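Side-chain contact in ammonium transporter (Kuenenia stuttgartiensis, PDB 6EU6), which probably senses extracellular ammonium through its transporter-like membrane domain and relays the signal across the membrane to a histidine kinase: residues A[98-101]-A[102-105]. Numbering follows the deposited sequence.
Sequences FFQM and VFAS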
ATOM      1  N   PHE A  98      18.388  -7.108  -2.772  1.00 25.55           N
ATOM      2  CA  PHE A  98      16.985  -7.082  -3.075  1.00 25.20           C
ATOM      3  C   PHE A  98      16.559  -5.696  -3.542  1.00 26.50           C
ATOM      4  O   PHE A  98      15.728  -5.579  -4.453  1.00 26.68           O
ATOM      5  CB  PHE A  98      16.149  -7.529  -1.869  1.00 23.52           C
ATOM      6  CG  PHE A  98      14.673  -7.606  -2.172  1.00 25.54           C
ATOM      7  CD1 PHE A  98      14.192  -8.363  -3.248  1.00 30.43           C
ATOM      8  CD2 PHE A  98      13.775  -6.834  -1.475  1.00 29.73           C
ATOM      9  CE1 PHE A  98      12.851  -8.369  -3.599  1.00 34.30           C
ATOM     10  CE2 PHE A  98      12.419  -6.849  -1.809  1.00 29.06           C
ATOM     11  CZ  PHE A  98      11.957  -7.624  -2.859  1.00 31.89           C
ATOM     12  N   PHE A  99      17.091  -4.681  -2.876  1.00 26.82           N
ATOM     13  CA  PHE A  99      16.929  -3.289  -3.295  1.00 27.96           C
ATOM     14  C   PHE A  99      17.289  -3.067  -4.759  1.00 28.08           C
ATOM     15  O   PHE A  99      16.493  -2.540  -5.544  1.00 25.20           O
ATOM     16  CB  PHE A  99      17.699  -2.385  -2.361  1.00 28.79           C
ATOM     17  CG  PHE A  99      17.417  -0.895  -2.557  1.00 29.71           C
ATOM     18  CD1 PHE A  99      16.278  -0.311  -2.057  1.00 30.72           C
ATOM     19  CD2 PHE A  99      18.296  -0.100  -3.239  1.00 29.70           C
ATOM     20  CE1 PHE A  99      16.034   1.090  -2.225  1.00 32.19           C
ATOM     21  CE2 PHE A  99      18.074   1.275  -3.391  1.00 29.54           C
ATOM     22  CZ  PHE A  99      16.910   1.871  -2.907  1.00 30.59           C
ATOM     23  N   GLN A 100      18.414  -3.610  -5.173  1.00 25.78           N
ATOM     24  CA  GLN A 100      18.813  -3.423  -6.539  1.00 27.96           C
ATOM     25  C   GLN A 100      17.952  -4.312  -7.442  1.00 28.86           C
ATOM     26  O   GLN A 100      17.732  -3.950  -8.560  1.00 26.23           O
ATOM     27  CB  GLN A 100      20.307  -3.740  -6.724  1.00 29.70           C
ATOM     28  CG  GLN A 100      21.264  -2.825  -5.952  1.00 28.21           C
ATOM     29  CD  GLN A 100      21.164  -1.371  -6.434  1.00 26.86           C
ATOM     30  OE1 GLN A 100      20.832  -1.118  -7.561  1.00 28.27           O
ATOM     31  NE2 GLN A 100      21.399  -0.424  -5.540  1.00 32.87           N
ATOM     32  N   MET A 101      17.452  -5.477  -6.971  1.00 27.16           N
ATOM     33  CA  MET A 101      16.559  -6.268  -7.792  1.00 26.39           C
ATOM     34  C   MET A 101      15.281  -5.504  -8.138  1.00 26.35           C
ATOM     35  O   MET A 101      14.815  -5.534  -9.272  1.00 25.48           O
ATOM     36  CB  MET A 101      16.203  -7.610  -7.096  1.00 27.40           C
ATOM     37  CG  MET A 101      15.280  -8.503  -7.894  1.00 32.69           C
ATOM     38  SD  MET A 101      14.944 -10.052  -6.987  1.00 31.54           S
ATOM     39  CE  MET A 101      16.526 -10.800  -7.322  1.00 35.99           C
ATOM     40  N   VAL A 102      14.680  -4.858  -7.133  1.00 24.28           N
ATOM     41  CA  VAL A 102      13.451  -4.153  -7.431  1.00 25.11           C
ATOM     42  C   VAL A 102      13.726  -2.901  -8.319  1.00 25.59           C
ATOM     43  O   VAL A 102      12.862  -2.480  -9.076  1.00 25.22           O
ATOM     44  CB  VAL A 102      12.610  -3.846  -6.168  1.00 24.07           C
ATOM     45  CG1 VAL A 102      12.195  -5.162  -5.501  1.00 27.19           C
ATOM     46  CG2 VAL A 102      13.326  -2.977  -5.168  1.00 26.97           C
ATOM     47  N   PHE A 103      14.899  -2.270  -8.185  1.00 25.27           N
ATOM     48  CA  PHE A 103      15.327  -1.285  -9.218  1.00 23.75           C
ATOM     49  C   PHE A 103      15.305  -1.860 -10.641  1.00 26.68           C
ATOM     50  O   PHE A 103      14.772  -1.267 -11.569  1.00 26.03           O
ATOM     51  CB  PHE A 103      16.707  -0.694  -8.838  1.00 26.76           C
ATOM     52  CG  PHE A 103      16.636   0.483  -7.916  1.00 25.90           C
ATOM     53  CD1 PHE A 103      15.708   0.530  -6.898  1.00 28.16           C
ATOM     54  CD2 PHE A 103      17.542   1.504  -8.024  1.00 31.70           C
ATOM     55  CE1 PHE A 103      15.635   1.609  -6.048  1.00 28.18           C
ATOM     56  CE2 PHE A 103      17.432   2.621  -7.214  1.00 31.98           C
ATOM     57  CZ  PHE A 103      16.503   2.660  -6.207  1.00 30.68           C
ATOM     58  N   ALA A 104      15.862  -3.058 -10.813  1.00 26.72           N
ATOM     59  CA  ALA A 104      15.895  -3.686 -12.111  1.00 27.73           C
ATOM     60  C   ALA A 104      14.461  -3.961 -12.595  1.00 28.94           C
ATOM     61  O   ALA A 104      14.186  -3.760 -13.773  1.00 25.70           O
ATOM     62  CB  ALA A 104      16.702  -5.001 -12.116  1.00 28.30           C
ATOM     63  N   SER A 105      13.571  -4.415 -11.700  1.00 23.89           N
ATOM     64  CA  SER A 105      12.220  -4.636 -12.081  1.00 25.00           C
ATOM     65  C   SER A 105      11.516  -3.362 -12.545  1.00 22.84           C
ATOM     66  O   SER A 105      10.570  -3.437 -13.372  1.00 24.97           O
ATOM     67  CB  SER A 105      11.450  -5.259 -10.923  1.00 24.80           C
ATOM     68  OG  SER A 105      12.030  -6.545 -10.645  1.00 28.53           O
TER
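Phe-99 and Phe-103, four residues apart on helix 93-114, illustrate how two aromatic rings one turn apart can meet obliquely along one side of a helix. The rings are inclined at 41° with centroids 4.5 Å apart. CE1 and CZ at the outer end of Phe-103 meet CZ and CE2 of Phe-99, CE1 lying over one face of the Phe-99 ring, with Phe-103 CE1 3.4 Å from Phe-99 CZ. Phe-99 holds CG anti to its own N (chi1 -170°), whereas Phe-103 at chi1 -86° swings back toward the preceding turn, bringing the rings together. The Phe-103 ring also stacks with Phe-223 and packs on Tyr-136 and Trp-144 of helix 121-144, so that an alanine at this position would probably open a gap beside Phe-99 and leave Phe-223 without its stacking mate.

One step back along the chain, Phe-98 and Val-102 repeat the i to i+4 spacing with a different chemistry. Methyl CG1 of Val-102 lies over the face of the Phe-98 ring, 4.0 Å from its centroid, a CH-pi contact. That ring also meets Phe-221 of a second subunit edge-to-face, which places Phe-98 at the interface between subunits of the trimer; Val-102 packs on Val-20 of helix 2-34.

Beneath the side chains the backbone ladder is regular alpha-helix: Val-102 N bonds to Phe-98 O at 3.0 Å, and Phe-103 N to Phe-99 O at 3.1 Å. The last rung joins Ser-105 N to Met-101 O at 2.9 Å; the Ser-105 hydroxyl meets Ser-54 OG in a hydrogen bond. The stacked Phe-103/Phe-223 pair, with Trp-144 and Ser-227 beside Phe-103, is consistent with the twin-phenylalanine gate below the outer ammonium site of Amt proteins.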